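Local coordinates for putative metal binding protein (Coccidioides immitis, PDB 3CVG) that probably binds a metal ion or other small ligand between two lobes, as periplasmic binding protein-like folds do, although its true ligand is not established, at residues 128-132 against 144-148; 133-137 against 176-180. The contacts are given in a common frame with arbitrary orientation. Residues are numbered along the deposited sequence.

Both contacts sit on one side of the chain's centre, in a single lobe of the periplasmic binding protein-like fold, with their centres about 7 Å apart. They share helix 125-138: residues 128-132 face the start of strand 147-149 in contact 1, and the next five residues, 133-137, face the loop that leads into strand 180-182 in contact 2. Along the chain the segments come in the order 128-132, 133-137, 144-148, 176-180. Strands 147-149 and 180-182 are parallel neighbours, and at their entries the contacts touch: F147 N lies 3.0 Å from W179 O, a probable hydrogen bond, and V145 O packs 3.4 Å from A136 CB. One helix thus packs against the entries to two adjacent strands.

Contact 1: 128-132 against 144-148; sequences MFSKM and PVRFL
Helix 125-138 packs here on the entry to strand 147-149, a parallel strand in one lobe of a periplasmic binding protein-like α/β fold. Residues 128-132 are regular α-helix, with M132 N bonded to M128 O at 2.9 Å; 144-148 is extended and is strand at F147 and L148. The CA-to-CB bond of V145 points toward the helix; that of R146 points away, and R146 NE forms a salt bridge with E199. The backbones come nearest at M132 and V145, whose CA atoms are 6.7 Å apart. F129 (chi1 -89°) leaves the helix sideways and carries its ring to that of F147: F129 CZ lies 4.2 Å from F147 CE1, with centroids 5.8 Å apart and planes at 57°, an oblique pair. Both rings also meet W164 edge-to-face, and both touch I202 of strand 200-204, which places them in the hydrophobic layer between helix and sheet. One turn on, M132, a selenomethionine, touches both V145 and F147. V145 CG1 (chi1 175°) lies 4.2 Å from M132 CB and 3.7 Å from M132 O. With chi1, chi2 and chi3 of M132 at m, t and p, its terminal methyl CE reaches the edge of the F147 ring, 3.3 Å from F147 CD1.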
HETATM    1  N   MSE A 128       7.908 -18.541  -6.569  1.00 24.97           N
HETATM    2  CA  MSE A 128       8.468 -17.619  -7.552  1.00 24.37           C
HETATM    3  C   MSE A 128       9.712 -16.992  -6.943  1.00 23.10           C
HETATM    4  O   MSE A 128      10.734 -16.855  -7.606  1.00 24.41           O
HETATM    5  CB  MSE A 128       7.458 -16.524  -7.928  1.00 22.67           C
HETATM    6  CG  MSE A 128       6.435 -16.982  -8.959  1.00 25.89           C
HETATM    7 SE   MSE A 128       5.153 -15.634  -9.403  1.00 33.84          SE
HETATM    8  CE  MSE A 128       3.727 -16.229  -8.261  1.00 32.35           C
ATOM      9  N   PHE A 129       9.617 -16.628  -5.667  1.00 22.95           N
ATOM     10  CA  PHE A 129      10.751 -16.040  -4.969  1.00 22.79           C
ATOM     11  C   PHE A 129      11.885 -17.053  -4.864  1.00 21.36           C
ATOM     12  O   PHE A 129      13.045 -16.704  -5.042  1.00 17.74           O
ATOM     13  CB  PHE A 129      10.326 -15.542  -3.582  1.00 20.54           C
ATOM     14  CG  PHE A 129       9.833 -14.122  -3.591  1.00 21.01           C
ATOM     15  CD1 PHE A 129       8.637 -13.790  -4.225  1.00 20.05           C
ATOM     16  CD2 PHE A 129      10.611 -13.100  -3.045  1.00 18.72           C
ATOM     17  CE1 PHE A 129       8.224 -12.459  -4.322  1.00 18.61           C
ATOM     18  CE2 PHE A 129      10.204 -11.765  -3.142  1.00 20.87           C
ATOM     19  CZ  PHE A 129       9.014 -11.448  -3.781  1.00 18.65           C
ATOM     20  N   SER A 130      11.548 -18.312  -4.598  1.00 23.71           N
ATOM     21  CA  SER A 130      12.560 -19.362  -4.514  1.00 23.64           C
ATOM     22  C   SER A 130      13.282 -19.498  -5.857  1.00 25.17           C
ATOM     23  O   SER A 130      14.507 -19.644  -5.915  1.00 27.03           O
ATOM     24  CB  SER A 130      11.908 -20.699  -4.149  1.00 27.79           C
ATOM     25  OG  SER A 130      12.832 -21.771  -4.289  1.00 28.83           O
ATOM     26  N   LYS A 131      12.510 -19.441  -6.938  1.00 24.94           N
ATOM     27  CA  LYS A 131      13.053 -19.560  -8.288  1.00 25.45           C
ATOM     28  C   LYS A 131      13.972 -18.384  -8.640  1.00 24.51           C
ATOM     29  O   LYS A 131      15.048 -18.579  -9.210  1.00 23.57           O
ATOM     30  CB  LYS A 131      11.903 -19.643  -9.299  1.00 28.23           C
ATOM     31  CG  LYS A 131      12.192 -20.526 -10.501  1.00 32.53           C
ATOM     32  CD  LYS A 131      10.902 -20.839 -11.252  1.00 36.58           C
ATOM     33  CE  LYS A 131      11.118 -21.851 -12.365  1.00 39.30           C
ATOM     34  NZ  LYS A 131       9.820 -22.285 -12.960  1.00 40.89           N
HETATM   35  N   MSE A 132      13.545 -17.164  -8.321  1.00 22.76           N
HETATM   36  CA  MSE A 132      14.372 -15.995  -8.602  1.00 21.51           C
HETATM   37  C   MSE A 132      15.701 -16.104  -7.861  1.00 21.44           C
HETATM   38  O   MSE A 132      16.761 -15.871  -8.441  1.00 23.43           O
HETATM   39  CB  MSE A 132      13.656 -14.702  -8.183  1.00 21.52           C
HETATM   40  CG  MSE A 132      12.607 -14.192  -9.184  1.00 23.33           C
HETATM   41 SE   MSE A 132      11.775 -12.490  -8.679  1.00 29.34          SE
HETATM   42  CE  MSE A 132      13.382 -11.449  -8.429  1.00 34.43           C
ATOM     43  N   PRO A 144      20.799 -10.970 -16.362  1.00 24.78           N
ATOM     44  CA  PRO A 144      20.915 -11.629 -15.059  1.00 24.45           C
ATOM     45  C   PRO A 144      19.655 -11.351 -14.235  1.00 23.55           C
ATOM     46  O   PRO A 144      18.993 -10.329 -14.428  1.00 23.12           O
ATOM     47  CB  PRO A 144      22.164 -10.985 -14.457  1.00 24.47           C
ATOM     48  CG  PRO A 144      22.122  -9.600 -15.022  1.00 26.78           C
ATOM     49  CD  PRO A 144      21.739  -9.840 -16.471  1.00 24.74           C
ATOM     50  N   VAL A 145      19.312 -12.268 -13.338  1.00 23.45           N
ATOM     51  CA  VAL A 145      18.134 -12.089 -12.499  1.00 22.44           C
ATOM     52  C   VAL A 145      18.471 -11.138 -11.352  1.00 21.24           C
ATOM     53  O   VAL A 145      19.351 -11.427 -10.543  1.00 20.05           O
ATOM     54  CB  VAL A 145      17.668 -13.435 -11.914  1.00 24.12           C
ATOM     55  CG1 VAL A 145      16.513 -13.224 -10.943  1.00 20.45           C
ATOM     56  CG2 VAL A 145      17.250 -14.368 -13.046  1.00 22.03           C
ATOM     57  N   ARG A 146      17.797  -9.992 -11.317  1.00 19.57           N
ATOM     58  CA  ARG A 146      17.994  -9.003 -10.259  1.00 19.24           C
ATOM     59  C   ARG A 146      16.621  -8.592  -9.704  1.00 18.13           C
ATOM     60  O   ARG A 146      15.616  -8.637 -10.417  1.00 18.87           O
ATOM     61  CB  ARG A 146      18.761  -7.784 -10.797  1.00 18.25           C
ATOM     62  CG  ARG A 146      20.227  -8.100 -11.174  1.00 19.11           C
ATOM     63  CD  ARG A 146      20.898  -6.932 -11.880  1.00 18.29           C
ATOM     64  NE  ARG A 146      20.904  -5.715 -11.068  1.00 20.24           N
ATOM     65  CZ  ARG A 146      21.701  -5.518 -10.022  1.00 20.44           C
ATOM     66  NH1 ARG A 146      22.564  -6.458  -9.651  1.00 18.00           N
ATOM     67  NH2 ARG A 146      21.646  -4.374  -9.357  1.00 20.26           N
ATOM     68  N   PHE A 147      16.581  -8.223  -8.425  1.00 18.88           N
ATOM     69  CA  PHE A 147      15.335  -7.820  -7.771  1.00 17.88           C
ATOM     70  C   PHE A 147      15.492  -6.422  -7.183  1.00 17.50           C
ATOM     71  O   PHE A 147      16.411  -6.189  -6.392  1.00 16.40           O
ATOM     72  CB  PHE A 147      14.994  -8.795  -6.640  1.00 18.88           C
ATOM     73  CG  PHE A 147      13.719  -8.466  -5.934  1.00 18.48           C
ATOM     74  CD1 PHE A 147      12.505  -8.949  -6.406  1.00 16.52           C
ATOM     75  CD2 PHE A 147      13.722  -7.626  -4.824  1.00 17.59           C
ATOM     76  CE1 PHE A 147      11.314  -8.605  -5.783  1.00 17.25           C
ATOM     77  CE2 PHE A 147      12.526  -7.278  -4.198  1.00 18.63           C
ATOM     78  CZ  PHE A 147      11.327  -7.773  -4.683  1.00 16.68           C
ATOM     79  N   LEU A 148      14.590  -5.510  -7.549  1.00 18.56           N
ATOM     80  CA  LEU A 148      14.649  -4.131  -7.059  1.00 17.11           C
ATOM     81  C   LEU A 148      13.852  -3.897  -5.778  1.00 17.90           C
ATOM     82  O   LEU A 148      12.636  -4.117  -5.722  1.00 15.95           O
ATOM     83  CB  LEU A 148      14.173  -3.143  -8.140  1.00 16.42           C
ATOM     84  CG  LEU A 148      14.449  -1.641  -7.923  1.00 16.59           C
ATOM     85  CD1 LEU A 148      14.526  -0.951  -9.274  1.00 16.82           C
ATOM     86  CD2 LEU A 148      13.373  -0.973  -7.045  1.00 14.31           C
TER

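Contact 2: 133-137 against 176-180; sequences HDAAE and YSTWY
Polar contact is made where the indole of W179 meets a carboxylate on helix 125-138: W179 NE1 donates to E137 OE2 at 2.9 Å, nearly straight at 171°. The bend of E137 (chi1 -76°, chi2 -67°) brings OE2 to the indole edge. Beside this bond the O of a water donates to E137 OE2 at 2.6 Å and is hydrogen-bonded to S177 OG at 2.7 Å, so the two side chains are linked although E137 OE2 and S177 OG are 4.5 Å apart. On the helix, H133 ND1 gives a hydrogen bond to D134 OD1 at 2.8 Å.

Residues 133-137 are α-helical (E137 N to H133 O, 2.8 Å), whereas S177 to Y180 form a type I beta turn closed by Y180 N to S177 O at 2.9 Å. In this periplasmic binding protein-like fold the turn delivers the chain into strand 180-182, and W179, with chi1 at 45° (p), points from it toward the helix. The CA atoms of A136 and W179, 6.6 Å apart, set the register.

Apolar packing centres on a CH-pi contact: A136 CB stands 3.4 Å from the centroid of the five-membered ring of W179, 9° off its normal, and 3.5 Å from W179 CD2. The H133 ring meets the six-membered ring of W179 obliquely, planes at 83° and centroids 5.9 Å apart, with H133 CD2 3.8 Å from W179 CZ2.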
ATOM      1  N   HIS A 133      15.638 -16.463  -6.584  1.00 21.33           N
ATOM      2  CA  HIS A 133      16.843 -16.595  -5.772  1.00 22.89           C
ATOM      3  C   HIS A 133      17.875 -17.528  -6.402  1.00 23.43           C
ATOM      4  O   HIS A 133      19.023 -17.137  -6.604  1.00 21.28           O
ATOM      5  CB  HIS A 133      16.498 -17.097  -4.362  1.00 23.62           C
ATOM      6  CG  HIS A 133      17.692 -17.514  -3.560  1.00 25.53           C
ATOM      7  ND1 HIS A 133      18.255 -18.769  -3.660  1.00 26.93           N
ATOM      8  CD2 HIS A 133      18.450 -16.835  -2.663  1.00 25.96           C
ATOM      9  CE1 HIS A 133      19.304 -18.845  -2.859  1.00 26.90           C
ATOM     10  NE2 HIS A 133      19.444 -17.687  -2.245  1.00 25.94           N
ATOM     11  N   ASP A 134      17.457 -18.749  -6.720  1.00 24.05           N
ATOM     12  CA  ASP A 134      18.363 -19.731  -7.306  1.00 26.15           C
ATOM     13  C   ASP A 134      18.914 -19.272  -8.657  1.00 26.38           C
ATOM     14  O   ASP A 134      20.103 -19.447  -8.946  1.00 26.16           O
ATOM     15  CB  ASP A 134      17.652 -21.081  -7.447  1.00 25.86           C
ATOM     16  CG  ASP A 134      17.131 -21.610  -6.119  1.00 28.94           C
ATOM     17  OD1 ASP A 134      17.549 -21.098  -5.053  1.00 28.05           O
ATOM     18  OD2 ASP A 134      16.309 -22.549  -6.135  1.00 30.93           O
ATOM     19  N   ALA A 135      18.058 -18.675  -9.479  1.00 26.86           N
ATOM     20  CA  ALA A 135      18.493 -18.192 -10.789  1.00 27.52           C
ATOM     21  C   ALA A 135      19.433 -17.001 -10.623  1.00 27.62           C
ATOM     22  O   ALA A 135      20.365 -16.822 -11.399  1.00 27.44           O
ATOM     23  CB  ALA A 135      17.287 -17.791 -11.634  1.00 27.71           C
ATOM     24  N   ALA A 136      19.181 -16.173  -9.616  1.00 26.52           N
ATOM     25  CA  ALA A 136      20.038 -15.020  -9.390  1.00 25.08           C
ATOM     26  C   ALA A 136      21.388 -15.528  -8.891  1.00 25.63           C
ATOM     27  O   ALA A 136      22.438 -15.035  -9.296  1.00 25.15           O
ATOM     28  CB  ALA A 136      19.403 -14.078  -8.368  1.00 22.89           C
ATOM     29  N   GLU A 137      21.355 -16.523  -8.014  1.00 25.83           N
ATOM     30  CA  GLU A 137      22.582 -17.098  -7.492  1.00 28.43           C
ATOM     31  C   GLU A 137      23.401 -17.746  -8.608  1.00 30.22           C
ATOM     32  O   GLU A 137      24.623 -17.692  -8.585  1.00 29.89           O
ATOM     33  CB  GLU A 137      22.255 -18.109  -6.397  1.00 28.55           C
ATOM     34  CG  GLU A 137      21.870 -17.440  -5.094  1.00 29.47           C
ATOM     35  CD  GLU A 137      23.038 -16.696  -4.486  1.00 30.62           C
ATOM     36  OE1 GLU A 137      24.001 -17.374  -4.076  1.00 33.09           O
ATOM     37  OE2 GLU A 137      23.005 -15.449  -4.430  1.00 28.67           O
ATOM     38  N   TYR A 176      26.259 -10.360   1.424  1.00 18.59           N
ATOM     39  CA  TYR A 176      25.254  -9.533   0.745  1.00 18.56           C
ATOM     40  C   TYR A 176      24.984 -10.024  -0.673  1.00 18.93           C
ATOM     41  O   TYR A 176      25.917 -10.216  -1.459  1.00 17.48           O
ATOM     42  CB  TYR A 176      25.693  -8.062   0.666  1.00 16.88           C
ATOM     43  CG  TYR A 176      24.618  -7.143   0.100  1.00 18.25           C
ATOM     44  CD1 TYR A 176      23.650  -6.577   0.937  1.00 19.00           C
ATOM     45  CD2 TYR A 176      24.512  -6.909  -1.278  1.00 16.82           C
ATOM     46  CE1 TYR A 176      22.605  -5.807   0.423  1.00 18.12           C
ATOM     47  CE2 TYR A 176      23.457  -6.144  -1.808  1.00 16.82           C
ATOM     48  CZ  TYR A 176      22.504  -5.601  -0.946  1.00 18.77           C
ATOM     49  OH  TYR A 176      21.432  -4.891  -1.449  1.00 14.77           O
ATOM     50  N   SER A 177      23.706 -10.218  -1.000  1.00 18.94           N
ATOM     51  CA  SER A 177      23.313 -10.673  -2.328  1.00 18.81           C
ATOM     52  C   SER A 177      23.320  -9.460  -3.255  1.00 18.62           C
ATOM     53  O   SER A 177      22.416  -8.609  -3.206  1.00 17.07           O
ATOM     54  CB  SER A 177      21.918 -11.308  -2.269  1.00 20.36           C
ATOM     55  OG  SER A 177      21.885 -12.384  -1.346  1.00 17.13           O
ATOM     56  N   THR A 178      24.335  -9.392  -4.114  1.00 17.69           N
ATOM     57  CA  THR A 178      24.487  -8.259  -5.010  1.00 17.67           C
ATOM     58  C   THR A 178      23.368  -8.058  -6.014  1.00 17.07           C
ATOM     59  O   THR A 178      23.222  -6.954  -6.544  1.00 16.40           O
ATOM     60  CB  THR A 178      25.866  -8.294  -5.755  1.00 19.41           C
ATOM     61  OG1 THR A 178      25.956  -9.462  -6.574  1.00 21.80           O
ATOM     62  CG2 THR A 178      27.003  -8.306  -4.744  1.00 20.06           C
ATOM     63  N   TRP A 179      22.596  -9.109  -6.286  1.00 17.01           N
ATOM     64  CA  TRP A 179      21.452  -9.001  -7.197  1.00 17.84           C
ATOM     65  C   TRP A 179      20.244  -8.332  -6.498  1.00 18.16           C
ATOM     66  O   TRP A 179      19.233  -8.013  -7.141  1.00 17.22           O
ATOM     67  CB  TRP A 179      21.043 -10.382  -7.716  1.00 19.29           C
ATOM     68  CG  TRP A 179      20.968 -11.459  -6.660  1.00 19.04           C
ATOM     69  CD1 TRP A 179      21.950 -12.341  -6.325  1.00 19.81           C
ATOM     70  CD2 TRP A 179      19.843 -11.777  -5.831  1.00 19.50           C
ATOM     71  NE1 TRP A 179      21.508 -13.198  -5.342  1.00 18.97           N
ATOM     72  CE2 TRP A 179      20.217 -12.874  -5.020  1.00 19.48           C
ATOM     73  CE3 TRP A 179      18.556 -11.243  -5.691  1.00 18.71           C
ATOM     74  CZ2 TRP A 179      19.349 -13.448  -4.085  1.00 20.70           C
ATOM     75  CZ3 TRP A 179      17.691 -11.812  -4.760  1.00 18.65           C
ATOM     76  CH2 TRP A 179      18.091 -12.904  -3.969  1.00 21.49           C
ATOM     77  N   TYR A 180      20.345  -8.143  -5.182  1.00 17.40           N
ATOM     78  CA  TYR A 180      19.283  -7.493  -4.409  1.00 16.33           C
ATOM     79  C   TYR A 180      19.612  -6.014  -4.563  1.00 16.66           C
ATOM     80  O   TYR A 180      20.475  -5.471  -3.862  1.00 17.45           O
ATOM     81  CB  TYR A 180      19.342  -7.925  -2.937  1.00 16.10           C
ATOM     82  CG  TYR A 180      18.168  -7.453  -2.095  1.00 15.46           C
ATOM     83  CD1 TYR A 180      16.883  -7.985  -2.276  1.00 15.13           C
ATOM     84  CD2 TYR A 180      18.345  -6.495  -1.099  1.00 16.54           C
ATOM     85  CE1 TYR A 180      15.807  -7.568  -1.474  1.00 15.41           C
ATOM     86  CE2 TYR A 180      17.281  -6.073  -0.301  1.00 17.65           C
ATOM     87  CZ  TYR A 180      16.016  -6.612  -0.489  1.00 15.52           C
ATOM     88  OH  TYR A 180      14.967  -6.192   0.314  1.00 16.44           O
TER
HETATM   89  O   HOH W   1      23.363 -14.543  -1.993  1.00 25.60           O